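Long-range contact in thioredoxin domain-containing protein (Silicibacter pomeroyi, PDB 3EYT), which is of uncharacterised function but has a thioredoxin-like fold and is probably an oxidoreductase: residues A111-L123 and A127-S139. Residues are numbered along the deposited sequence; the frame is centred on the assembly and turned at random.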
ATOM      1  N   ALA C 111     -13.009  -1.350  15.502  1.00 12.35           N
ATOM      2  CA  ALA C 111     -14.228  -2.140  15.708  1.00 13.87           C
ATOM      3  C   ALA C 111     -14.437  -2.468  17.170  1.00 14.10           C
ATOM      4  O   ALA C 111     -15.544  -2.344  17.660  1.00 14.65           O
ATOM      5  CB  ALA C 111     -14.219  -3.428  14.856  1.00 13.58           C
ATOM      6  N   ALA C 112     -13.378  -2.883  17.878  1.00 14.05           N
ATOM      7  CA  ALA C 112     -13.479  -3.194  19.311  1.00 13.50           C
ATOM      8  C   ALA C 112     -14.026  -2.009  20.109  1.00 13.51           C
ATOM      9  O   ALA C 112     -14.781  -2.199  21.068  1.00 12.53           O
ATOM     10  CB  ALA C 112     -12.098  -3.615  19.889  1.00 14.48           C
ATOM     11  N   TYR C 113     -13.677  -0.793  19.687  1.00 11.94           N
ATOM     12  CA  TYR C 113     -14.111   0.396  20.388  1.00 13.69           C
ATOM     13  C   TYR C 113     -15.458   0.944  19.912  1.00 13.43           C
ATOM     14  O   TYR C 113     -15.947   1.935  20.477  1.00 14.83           O
ATOM     15  CB  TYR C 113     -13.032   1.500  20.342  1.00 13.07           C
ATOM     16  CG  TYR C 113     -11.987   1.341  21.426  1.00 14.28           C
ATOM     17  CD1 TYR C 113     -10.923   0.432  21.276  1.00 16.88           C
ATOM     18  CD2 TYR C 113     -12.065   2.067  22.607  1.00 13.59           C
ATOM     19  CE1 TYR C 113      -9.989   0.249  22.284  1.00 16.25           C
ATOM     20  CE2 TYR C 113     -11.124   1.914  23.607  1.00 15.89           C
ATOM     21  CZ  TYR C 113     -10.088   1.005  23.447  1.00 16.93           C
ATOM     22  OH  TYR C 113      -9.155   0.837  24.452  1.00 17.63           O
ATOM     23  N   GLN C 114     -16.018   0.317  18.880  1.00 13.53           N
ATOM     24  CA  GLN C 114     -17.283   0.742  18.264  1.00 14.66           C
ATOM     25  C   GLN C 114     -17.187   2.212  17.789  1.00 14.41           C
ATOM     26  O   GLN C 114     -18.116   3.001  17.977  1.00 13.72           O
ATOM     27  CB  GLN C 114     -18.439   0.538  19.269  1.00 14.57           C
ATOM     28  CG  GLN C 114     -18.439  -0.892  19.846  1.00 16.38           C
ATOM     29  CD  GLN C 114     -19.513  -1.115  20.904  1.00 16.24           C
ATOM     30  OE1 GLN C 114     -19.371  -0.699  22.045  1.00 19.39           O
ATOM     31  NE2 GLN C 114     -20.580  -1.763  20.514  1.00 12.81           N
HETATM   32  N   MSE C 115     -16.068   2.572  17.166  1.00 14.44           N
HETATM   33  CA  MSE C 115     -15.910   3.965  16.717  1.00 15.24           C
HETATM   34  C   MSE C 115     -16.800   4.226  15.533  1.00 15.25           C
HETATM   35  O   MSE C 115     -17.088   3.324  14.741  1.00 15.08           O
HETATM   36  CB  MSE C 115     -14.439   4.276  16.404  1.00 15.32           C
HETATM   37  CG  MSE C 115     -13.556   3.985  17.588  1.00 16.32           C
HETATM   38 SE   MSE C 115     -11.721   4.535  17.066  0.75 22.19          SE
HETATM   39  CE  MSE C 115     -10.724   3.746  18.562  1.00 18.83           C
ATOM     40  N   ARG C 116     -17.266   5.461  15.425  1.00 16.98           N
ATOM     41  CA  ARG C 116     -18.201   5.857  14.366  1.00 17.64           C
ATOM     42  C   ARG C 116     -17.477   6.388  13.140  1.00 17.62           C
ATOM     43  O   ARG C 116     -18.082   6.568  12.088  1.00 17.57           O
ATOM     44  CB  ARG C 116     -19.160   6.929  14.884  1.00 18.16           C
ATOM     45  CG  ARG C 116     -20.037   6.461  16.049  1.00 21.52           C
ATOM     46  CD  ARG C 116     -20.989   7.572  16.472  1.00 26.31           C
ATOM     47  NE  ARG C 116     -22.102   7.710  15.519  1.00 33.85           N
ATOM     48  CZ  ARG C 116     -23.184   6.922  15.475  1.00 35.69           C
ATOM     49  NH1 ARG C 116     -23.333   5.913  16.332  1.00 36.79           N
ATOM     50  NH2 ARG C 116     -24.128   7.144  14.563  1.00 35.16           N
ATOM     51  N   GLY C 117     -16.185   6.669  13.270  1.00 16.61           N
ATOM     52  CA  GLY C 117     -15.459   7.264  12.138  1.00 16.13           C
ATOM     53  C   GLY C 117     -14.254   7.944  12.731  1.00 15.73           C
ATOM     54  O   GLY C 117     -13.890   7.674  13.900  1.00 15.14           O
ATOM     55  N   THR C 118     -13.630   8.824  11.940  1.00 15.40           N
ATOM     56  CA  THR C 118     -12.464   9.591  12.399  1.00 15.26           C
ATOM     57  C   THR C 118     -12.748  11.073  12.090  1.00 15.67           C
ATOM     58  O   THR C 118     -13.462  11.366  11.131  1.00 14.79           O
ATOM     59  CB  THR C 118     -11.158   9.151  11.625  1.00 14.71           C
ATOM     60  OG1 THR C 118     -11.332   9.365  10.221  1.00 15.23           O
ATOM     61  CG2 THR C 118     -10.868   7.682  11.835  1.00 16.88           C
ATOM     62  N   PRO C 119     -12.184  12.004  12.883  1.00 15.20           N
ATOM     63  CA  PRO C 119     -11.386  11.669  14.063  1.00 15.20           C
ATOM     64  C   PRO C 119     -12.251  11.271  15.262  1.00 14.67           C
ATOM     65  O   PRO C 119     -13.387  11.737  15.412  1.00 15.36           O
ATOM     66  CB  PRO C 119     -10.605  12.972  14.355  1.00 15.77           C
ATOM     67  CG  PRO C 119     -11.591  14.078  13.964  1.00 14.22           C
ATOM     68  CD  PRO C 119     -12.334  13.469  12.692  1.00 15.15           C
ATOM     69  N   SER C 120     -11.726  10.370  16.078  1.00 14.81           N
ATOM     70  CA  SER C 120     -12.327  10.068  17.364  1.00 15.55           C
ATOM     71  C   SER C 120     -11.292  10.256  18.435  1.00 16.10           C
ATOM     72  O   SER C 120     -10.115   9.941  18.239  1.00 16.87           O
ATOM     73  CB  SER C 120     -12.878   8.640  17.397  1.00 14.76           C
ATOM     74  OG  SER C 120     -13.949   8.560  16.473  1.00 15.29           O
ATOM     75  N   LEU C 121     -11.735  10.753  19.578  1.00 16.64           N
ATOM     76  CA  LEU C 121     -10.839  10.946  20.686  1.00 17.50           C
ATOM     77  C   LEU C 121     -11.350  10.102  21.847  1.00 17.98           C
ATOM     78  O   LEU C 121     -12.540  10.199  22.215  1.00 18.51           O
ATOM     79  CB  LEU C 121     -10.711  12.443  21.026  1.00 18.14           C
ATOM     80  CG  LEU C 121      -9.508  12.755  21.960  1.00 21.40           C
ATOM     81  CD1 LEU C 121      -8.917  14.088  21.743  1.00 24.16           C
ATOM     82  CD2 LEU C 121      -9.912  12.603  23.406  1.00 21.89           C
ATOM     83  N   LEU C 122     -10.478   9.230  22.374  1.00 17.10           N
ATOM     84  CA  LEU C 122     -10.857   8.331  23.470  1.00 18.40           C
ATOM     85  C   LEU C 122     -10.048   8.694  24.694  1.00 17.94           C
ATOM     86  O   LEU C 122      -8.851   8.998  24.582  1.00 17.84           O
ATOM     87  CB  LEU C 122     -10.580   6.873  23.113  1.00 18.21           C
ATOM     88  CG  LEU C 122     -11.163   6.136  21.884  1.00 20.76           C
ATOM     89  CD1 LEU C 122     -12.582   5.759  22.115  1.00 21.06           C
ATOM     90  CD2 LEU C 122     -11.006   6.864  20.549  1.00 22.19           C
ATOM     91  N   LEU C 123     -10.693   8.661  25.858  1.00 17.78           N
ATOM     92  CA  LEU C 123     -10.053   8.938  27.137  1.00 18.55           C
ATOM     93  C   LEU C 123     -10.196   7.756  28.060  1.00 18.50           C
ATOM     94  O   LEU C 123     -11.325   7.332  28.373  1.00 18.59           O
ATOM     95  CB  LEU C 123     -10.697  10.128  27.868  1.00 19.08           C
ATOM     96  CG  LEU C 123     -10.366  11.590  27.611  1.00 24.12           C
ATOM     97  CD1 LEU C 123     -10.786  12.355  28.886  1.00 24.55           C
ATOM     98  CD2 LEU C 123      -8.897  11.833  27.284  1.00 25.57           C
ATOM     99  N   ALA C 127      -7.198   3.654  35.788  1.00 22.01           N
ATOM    100  CA  ALA C 127      -7.495   2.244  36.052  1.00 22.54           C
ATOM    101  C   ALA C 127      -7.671   1.406  34.780  1.00 22.52           C
ATOM    102  O   ALA C 127      -7.933   0.215  34.878  1.00 23.38           O
ATOM    103  CB  ALA C 127      -8.720   2.119  36.969  1.00 22.51           C
ATOM    104  N   GLY C 128      -7.546   2.026  33.600  1.00 22.36           N
ATOM    105  CA  GLY C 128      -7.680   1.316  32.329  1.00 21.39           C
ATOM    106  C   GLY C 128      -9.088   1.286  31.766  1.00 21.50           C
ATOM    107  O   GLY C 128      -9.360   0.599  30.769  1.00 21.66           O
ATOM    108  N   ASP C 129     -10.003   2.032  32.373  1.00 21.37           N
ATOM    109  CA  ASP C 129     -11.373   2.088  31.860  1.00 21.26           C
ATOM    110  C   ASP C 129     -11.594   3.229  30.888  1.00 20.14           C
ATOM    111  O   ASP C 129     -11.100   4.349  31.093  1.00 20.12           O
ATOM    112  CB  ASP C 129     -12.387   2.218  33.011  1.00 22.03           C
ATOM    113  CG  ASP C 129     -12.456   0.957  33.880  1.00 23.67           C
ATOM    114  OD1 ASP C 129     -12.238  -0.177  33.369  1.00 22.84           O
ATOM    115  OD2 ASP C 129     -12.726   1.119  35.084  1.00 25.96           O
ATOM    116  N   LEU C 130     -12.366   2.948  29.838  1.00 19.82           N
ATOM    117  CA  LEU C 130     -12.812   3.983  28.918  1.00 19.23           C
ATOM    118  C   LEU C 130     -13.817   4.915  29.600  1.00 19.69           C
ATOM    119  O   LEU C 130     -14.808   4.456  30.180  1.00 20.16           O
ATOM    120  CB  LEU C 130     -13.429   3.356  27.669  1.00 18.51           C
ATOM    121  CG  LEU C 130     -13.879   4.345  26.593  1.00 18.19           C
ATOM    122  CD1 LEU C 130     -12.691   5.058  25.957  1.00 18.16           C
ATOM    123  CD2 LEU C 130     -14.658   3.601  25.531  1.00 18.38           C
ATOM    124  N   ARG C 131     -13.581   6.221  29.506  1.00 19.32           N
ATOM    125  CA  ARG C 131     -14.383   7.195  30.225  1.00 19.75           C
ATOM    126  C   ARG C 131     -14.968   8.274  29.320  1.00 20.32           C
ATOM    127  O   ARG C 131     -15.926   8.935  29.695  1.00 21.02           O
ATOM    128  CB  ARG C 131     -13.547   7.842  31.334  1.00 20.06           C
ATOM    129  CG  ARG C 131     -13.068   6.856  32.377  1.00 21.44           C
ATOM    130  CD  ARG C 131     -14.218   6.423  33.305  1.00 21.14           C
ATOM    131  NE  ARG C 131     -14.665   7.559  34.119  1.00 22.44           N
ATOM    132  CZ  ARG C 131     -14.066   7.955  35.240  1.00 20.02           C
ATOM    133  NH1 ARG C 131     -13.004   7.313  35.697  1.00 16.38           N
ATOM    134  NH2 ARG C 131     -14.534   8.990  35.917  1.00 19.22           N
ATOM    135  N   ALA C 132     -14.370   8.492  28.149  1.00 18.93           N
ATOM    136  CA  ALA C 132     -14.997   9.369  27.169  1.00 18.80           C
ATOM    137  C   ALA C 132     -14.638   8.888  25.785  1.00 18.19           C
ATOM    138  O   ALA C 132     -13.589   8.284  25.586  1.00 17.14           O
ATOM    139  CB  ALA C 132     -14.580  10.840  27.348  1.00 17.60           C
ATOM    140  N   HIS C 133     -15.509   9.190  24.834  1.00 19.05           N
ATOM    141  CA  HIS C 133     -15.345   8.725  23.464  1.00 18.61           C
ATOM    142  C   HIS C 133     -16.034   9.772  22.589  1.00 19.07           C
ATOM    143  O   HIS C 133     -17.262   9.798  22.484  1.00 18.36           O
ATOM    144  CB  HIS C 133     -15.965   7.336  23.326  1.00 19.49           C
ATOM    145  CG  HIS C 133     -15.847   6.745  21.951  1.00 20.23           C
ATOM    146  ND1 HIS C 133     -16.236   5.459  21.674  1.00 17.35           N
ATOM    147  CD2 HIS C 133     -15.397   7.260  20.781  1.00 19.95           C
ATOM    148  CE1 HIS C 133     -16.031   5.194  20.393  1.00 21.08           C
ATOM    149  NE2 HIS C 133     -15.527   6.273  19.823  1.00 21.61           N
ATOM    150  N   HIS C 134     -15.232  10.649  21.990  1.00 18.47           N
ATOM    151  CA  HIS C 134     -15.734  11.785  21.207  1.00 19.43           C
ATOM    152  C   HIS C 134     -15.503  11.558  19.742  1.00 19.48           C
ATOM    153  O   HIS C 134     -14.405  11.208  19.346  1.00 20.56           O
ATOM    154  CB  HIS C 134     -15.017  13.069  21.591  1.00 19.03           C
ATOM    155  CG  HIS C 134     -15.172  13.431  23.034  1.00 20.30           C
ATOM    156  ND1 HIS C 134     -16.374  13.821  23.581  1.00 22.00           N
ATOM    157  CD2 HIS C 134     -14.272  13.465  24.046  1.00 23.34           C
ATOM    158  CE1 HIS C 134     -16.211  14.080  24.867  1.00 23.37           C
ATOM    159  NE2 HIS C 134     -14.940  13.887  25.172  1.00 20.75           N
ATOM    160  N   PHE C 135     -16.526  11.820  18.941  1.00 19.49           N
ATOM    161  CA  PHE C 135     -16.441  11.667  17.505  1.00 19.92           C
ATOM    162  C   PHE C 135     -16.521  13.052  16.876  1.00 19.96           C
ATOM    163  O   PHE C 135     -17.464  13.789  17.133  1.00 19.94           O
ATOM    164  CB  PHE C 135     -17.591  10.771  17.010  1.00 20.15           C
ATOM    165  CG  PHE C 135     -17.703  10.716  15.516  1.00 20.64           C
ATOM    166  CD1 PHE C 135     -16.578  10.515  14.734  1.00 16.61           C
ATOM    167  CD2 PHE C 135     -18.945  10.870  14.889  1.00 23.11           C
ATOM    168  CE1 PHE C 135     -16.652  10.473  13.332  1.00 19.17           C
ATOM    169  CE2 PHE C 135     -19.057  10.811  13.483  1.00 21.48           C
ATOM    170  CZ  PHE C 135     -17.883  10.620  12.696  1.00 23.19           C
ATOM    171  N   GLY C 136     -15.535  13.430  16.059  1.00 20.62           N
ATOM    172  CA  GLY C 136     -15.578  14.754  15.411  1.00 21.58           C
ATOM    173  C   GLY C 136     -15.075  15.900  16.287  1.00 22.41           C
ATOM    174  O   GLY C 136     -14.050  15.772  16.972  1.00 21.99           O
ATOM    175  N   ASP C 137     -15.784  17.027  16.250  1.00 22.68           N
ATOM    176  CA  ASP C 137     -15.299  18.257  16.887  1.00 24.10           C
ATOM    177  C   ASP C 137     -15.372  18.128  18.400  1.00 23.41           C
ATOM    178  O   ASP C 137     -16.327  17.559  18.928  1.00 23.45           O
ATOM    179  CB  ASP C 137     -16.124  19.466  16.425  1.00 25.42           C
ATOM    180  CG  ASP C 137     -15.705  19.964  15.048  1.00 28.19           C
ATOM    181  OD1 ASP C 137     -14.578  19.617  14.604  1.00 30.35           O
ATOM    182  OD2 ASP C 137     -16.502  20.702  14.409  1.00 32.21           O
ATOM    183  N   VAL C 138     -14.337  18.594  19.083  1.00 22.67           N
ATOM    184  CA  VAL C 138     -14.290  18.490  20.544  1.00 22.62           C
ATOM    185  C   VAL C 138     -13.981  19.850  21.174  1.00 21.92           C
ATOM    186  O   VAL C 138     -13.016  20.524  20.774  1.00 22.23           O
ATOM    187  CB  VAL C 138     -13.237  17.470  21.027  1.00 22.17           C
ATOM    188  CG1 VAL C 138     -13.484  17.141  22.489  1.00 24.10           C
ATOM    189  CG2 VAL C 138     -13.316  16.182  20.203  1.00 22.76           C
ATOM    190  N   SER C 139     -14.801  20.233  22.150  1.00 20.71           N
ATOM    191  CA  SER C 139     -14.555  21.416  22.955  1.00 20.33           C
ATOM    192  C   SER C 139     -13.281  21.224  23.775  1.00 19.62           C
ATOM    193  O   SER C 139     -13.202  20.326  24.617  1.00 18.96           O
ATOM    194  CB  SER C 139     -15.717  21.648  23.908  1.00 20.14           C
ATOM    195  OG  SER C 139     -15.310  22.485  24.972  1.00 21.19           O
TER
HETATM  196  O   HOH W   1     -16.329   7.265  17.353  1.00 13.59           O
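The antiparallel beta hairpin that follows the cis-proline of this thioredoxin-like fold pairs Ser120-Leu123 with Ala132-Phe135. Leu121 and His134 exchange two backbone hydrogen bonds, both 2.7 Å (Leu121 N to His134 O, His134 N to Leu121 O), and the carbonyl of cis-Pro119 accepts a hydrogen bond from Gly136 N at 2.8 Å. At the other end a classic beta bulge sets Arg131 N and Ala132 N on the same acceptor, Leu123 O.

On the face carrying Ser120 and Leu122, His133 holds CG anti to its backbone N (chi1 -180°), which lays the imidazole over Leu122; CD1 of Leu122 sits 3.5 Å from the ring centroid, a CH-pi contact. His133 NE2 and Ser120 OG share a water that also takes the N-H of Arg116, while Ser120 OG donates to Gly117 O (2.7 Å). Replacing His133 by an alanine would probably leave this water without one of its three anchors and strip the ring from one side of the Leu122 CD1 methyl. Arg116 CB lies over the Phe135 ring, 4.0 Å from its centroid.

Strand 30-36 pairs with the other edge of strand 120-124; on the opposite face, that of Leu121, Leu123 and His134, Leu121 and Leu123 pack on helix 140-151, and Glu146 there accepts from His134 NE2.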